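Local coordinates for protein glutamine synthetase (Streptomyces coelicolor, PDB 4BAX) that belongs to the glutamine synthetase family, pairing an N-terminal beta-Grasp domain with a larger catalytic domain in a ten-chain assembly, at residues Q115-F120 / G179-Q184. Numbering follows the deposited sequence.
Sequences QEYTFF and GQWEFQ
Tyr-117 and Trp-181 form the central hydrogen-bonded pair of two antiparallel strand segments, 115-120 and 179-184, Tyr-117 N giving to Trp-181 O and Trp-181 N to Tyr-117 O, the latter at 2.9 Å and nearly along the C=O axis. Gln-115 and Phe-183, two residues away, repeat this reciprocal pair of hydrogen bonds. Beyond Trp-181 the pairing runs on into the loop residue Gly-179, whose positive phi suits glycine; Phe-119 N reaches Gly-179 O at 2.8 Å, from above the carbonyl plane. Tyr-117, Trp-181 and Phe-183 share one face of the sheet. CG of Tyr-117 takes the crowded position between backbone N and carbonyl carbon (chi1 58°), which lays the ring across its neighbour: Trp-181 CA sits over one ring face, and Trp-181 CB lies 3.3 Å from Tyr-117 CZ. The tyrosine and indole planes are almost parallel but slid apart, with little overlap. Phe-119 closes the cluster obliquely, its CE2 3.6 Å from Trp-181 CD1. Phe-183, with the same crowded first torsion (chi1 68°), brings its ring face against the aliphatic part of Gln-115, CB standing 3.9 Å from the ring centroid in a CH-pi contact. The opposite face is polar. Gln-180, extended beyond CG, gives a 3.2 Å bond from NE2 to Thr-118 OG1 and a second to Asn-227 O. Glu-182 OE1 lies 3.3 Å from Glu-116 OE2 and also close to Glu-175 OE2, so these acids probably perturb one another's ionisation; Gln-184 NE2 donates to the anti lone pair of Glu-182 OE2, and Glu-116 OE1 accepts from Gly-230 N. Within the mixed sheet of the catalytic domain, strand 169-174 pairs on the far side of 180-188, while Val-155 of helix 152-164 and Leu-197 and Leu-204 of helix 190-210 pack on the aromatic face.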
loop_
_atom_site.group_PDB
_atom_site.type_symbol
_atom_site.label_atom_id
_atom_site.label_comp_id
_atom_site.label_asym_id
_atom_site.label_seq_id
_atom_site.Cartn_x
_atom_site.Cartn_y
_atom_site.Cartn_z
ATOM N N GLN A 115 21.111 26.244 -22.172
ATOM C CA GLN A 115 20.123 26.392 -21.124
ATOM C C GLN A 115 19.979 25.136 -20.315
ATOM O O GLN A 115 19.564 24.088 -20.813
ATOM C CB GLN A 115 18.770 26.750 -21.739
ATOM C CG GLN A 115 17.601 26.662 -20.764
ATOM C CD GLN A 115 17.504 27.858 -19.796
ATOM O OE1 GLN A 115 17.164 29.000 -20.190
ATOM N NE2 GLN A 115 17.772 27.589 -18.515
ATOM N N GLU A 116 20.326 25.258 -19.041
ATOM C CA GLU A 116 20.266 24.120 -18.153
ATOM C C GLU A 116 18.994 24.130 -17.302
ATOM O O GLU A 116 18.410 25.188 -17.029
ATOM C CB GLU A 116 21.518 24.079 -17.264
ATOM C CG GLU A 116 22.817 23.874 -18.064
ATOM C CD GLU A 116 24.076 23.819 -17.191
ATOM O OE1 GLU A 116 24.030 24.295 -16.028
ATOM O OE2 GLU A 116 25.105 23.268 -17.667
ATOM N N TYR A 117 18.582 22.940 -16.877
ATOM C CA TYR A 117 17.429 22.795 -16.012
ATOM C C TYR A 117 17.508 21.471 -15.291
ATOM O O TYR A 117 18.171 20.547 -15.771
ATOM C CB TYR A 117 16.132 22.893 -16.809
ATOM C CG TYR A 117 16.030 21.860 -17.925
ATOM C CD1 TYR A 117 16.667 22.053 -19.147
ATOM C CD2 TYR A 117 15.308 20.692 -17.753
ATOM C CE1 TYR A 117 16.579 21.119 -20.157
ATOM C CE2 TYR A 117 15.220 19.752 -18.773
ATOM C CZ TYR A 117 15.852 19.974 -19.966
ATOM O OH TYR A 117 15.748 19.030 -20.964
ATOM N N THR A 118 16.770 21.356 -14.192
ATOM C CA THR A 118 16.749 20.133 -13.390
ATOM C C THR A 118 15.317 19.643 -13.205
ATOM O O THR A 118 14.429 20.441 -12.870
ATOM C CB THR A 118 17.430 20.363 -12.009
ATOM O OG1 THR A 118 18.655 21.103 -12.191
ATOM C CG2 THR A 118 17.734 19.032 -11.316
ATOM N N PHE A 119 15.094 18.347 -13.424
ATOM C CA PHE A 119 13.777 17.739 -13.178
ATOM C C PHE A 119 13.482 17.472 -11.705
ATOM O O PHE A 119 14.346 16.992 -10.955
ATOM C CB PHE A 119 13.597 16.438 -13.967
ATOM C CG PHE A 119 13.365 16.646 -15.425
ATOM C CD1 PHE A 119 12.435 17.558 -15.861
ATOM C CD2 PHE A 119 14.124 15.948 -16.378
ATOM C CE1 PHE A 119 12.239 17.764 -17.231
ATOM C CE2 PHE A 119 13.940 16.156 -17.739
ATOM C CZ PHE A 119 12.993 17.065 -18.165
ATOM N N PHE A 120 12.230 17.699 -11.318
ATOM C CA PHE A 120 11.803 17.419 -9.955
ATOM C C PHE A 120 10.491 16.657 -9.993
ATOM O O PHE A 120 9.667 16.859 -10.888
ATOM C CB PHE A 120 11.618 18.718 -9.161
ATOM C CG PHE A 120 12.836 19.151 -8.397
ATOM C CD1 PHE A 120 13.965 19.626 -9.064
ATOM C CD2 PHE A 120 12.872 19.059 -7.004
ATOM C CE1 PHE A 120 15.107 20.013 -8.353
ATOM C CE2 PHE A 120 14.013 19.457 -6.281
ATOM C CZ PHE A 120 15.130 19.934 -6.967
ATOM N N GLY A 179 19.211 13.973 -13.413
ATOM C CA GLY A 179 17.991 14.656 -13.781
ATOM C C GLY A 179 18.236 16.070 -14.260
ATOM O O GLY A 179 17.270 16.827 -14.443
ATOM N N GLN A 180 19.508 16.417 -14.479
ATOM C CA GLN A 180 19.870 17.729 -15.000
ATOM C C GLN A 180 20.207 17.610 -16.464
ATOM O O GLN A 180 20.933 16.696 -16.886
ATOM C CB GLN A 180 21.055 18.311 -14.227
ATOM C CG GLN A 180 21.198 19.835 -14.295
ATOM C CD GLN A 180 22.297 20.363 -13.382
ATOM O OE1 GLN A 180 23.490 20.117 -13.601
ATOM N NE2 GLN A 180 21.894 21.097 -12.348
ATOM N N TRP A 181 19.686 18.570 -17.227
ATOM C CA TRP A 181 19.776 18.534 -18.675
ATOM C C TRP A 181 20.086 19.910 -19.243
ATOM O O TRP A 181 19.960 20.937 -18.548
ATOM C CB TRP A 181 18.462 18.019 -19.268
ATOM C CG TRP A 181 18.150 16.591 -18.946
ATOM C CD1 TRP A 181 17.524 16.127 -17.829
ATOM C CD2 TRP A 181 18.453 15.441 -19.742
ATOM N NE1 TRP A 181 17.408 14.759 -17.880
ATOM C CE2 TRP A 181 17.968 14.314 -19.047
ATOM C CE3 TRP A 181 19.075 15.253 -20.977
ATOM C CZ2 TRP A 181 18.091 13.022 -19.546
ATOM C CZ3 TRP A 181 19.193 13.960 -21.471
ATOM C CH2 TRP A 181 18.699 12.866 -20.759
ATOM N N GLU A 182 20.484 19.905 -20.516
ATOM C CA GLU A 182 20.777 21.128 -21.245
ATOM C C GLU A 182 20.274 21.071 -22.676
ATOM O O GLU A 182 20.275 20.009 -23.296
ATOM C CB GLU A 182 22.278 21.386 -21.245
ATOM C CG GLU A 182 22.693 22.726 -21.802
ATOM C CD GLU A 182 24.205 22.812 -21.999
ATOM O OE1 GLU A 182 24.933 22.896 -20.970
ATOM O OE2 GLU A 182 24.669 22.781 -23.167
ATOM N N PHE A 183 19.813 22.214 -23.176
ATOM C CA PHE A 183 19.578 22.411 -24.607
ATOM C C PHE A 183 20.211 23.730 -25.047
ATOM O O PHE A 183 20.280 24.679 -24.270
ATOM C CB PHE A 183 18.083 22.303 -24.978
ATOM C CG PHE A 183 17.226 23.428 -24.433
ATOM C CD1 PHE A 183 17.110 24.636 -25.108
ATOM C CD2 PHE A 183 16.552 23.284 -23.232
ATOM C CE1 PHE A 183 16.324 25.678 -24.596
ATOM C CE2 PHE A 183 15.773 24.322 -22.725
ATOM C CZ PHE A 183 15.660 25.516 -23.417
ATOM N N GLN A 184 20.693 23.784 -26.283
ATOM C CA GLN A 184 21.420 24.958 -26.760
ATOM C C GLN A 184 20.608 25.684 -27.824
ATOM O O GLN A 184 20.208 25.071 -28.823
ATOM C CB GLN A 184 22.789 24.545 -27.309
ATOM C CG GLN A 184 23.681 23.846 -26.278
ATOM C CD GLN A 184 23.876 22.374 -26.606
ATOM O OE1 GLN A 184 23.912 22.002 -27.779
ATOM N NE2 GLN A 184 24.002 21.527 -25.578
#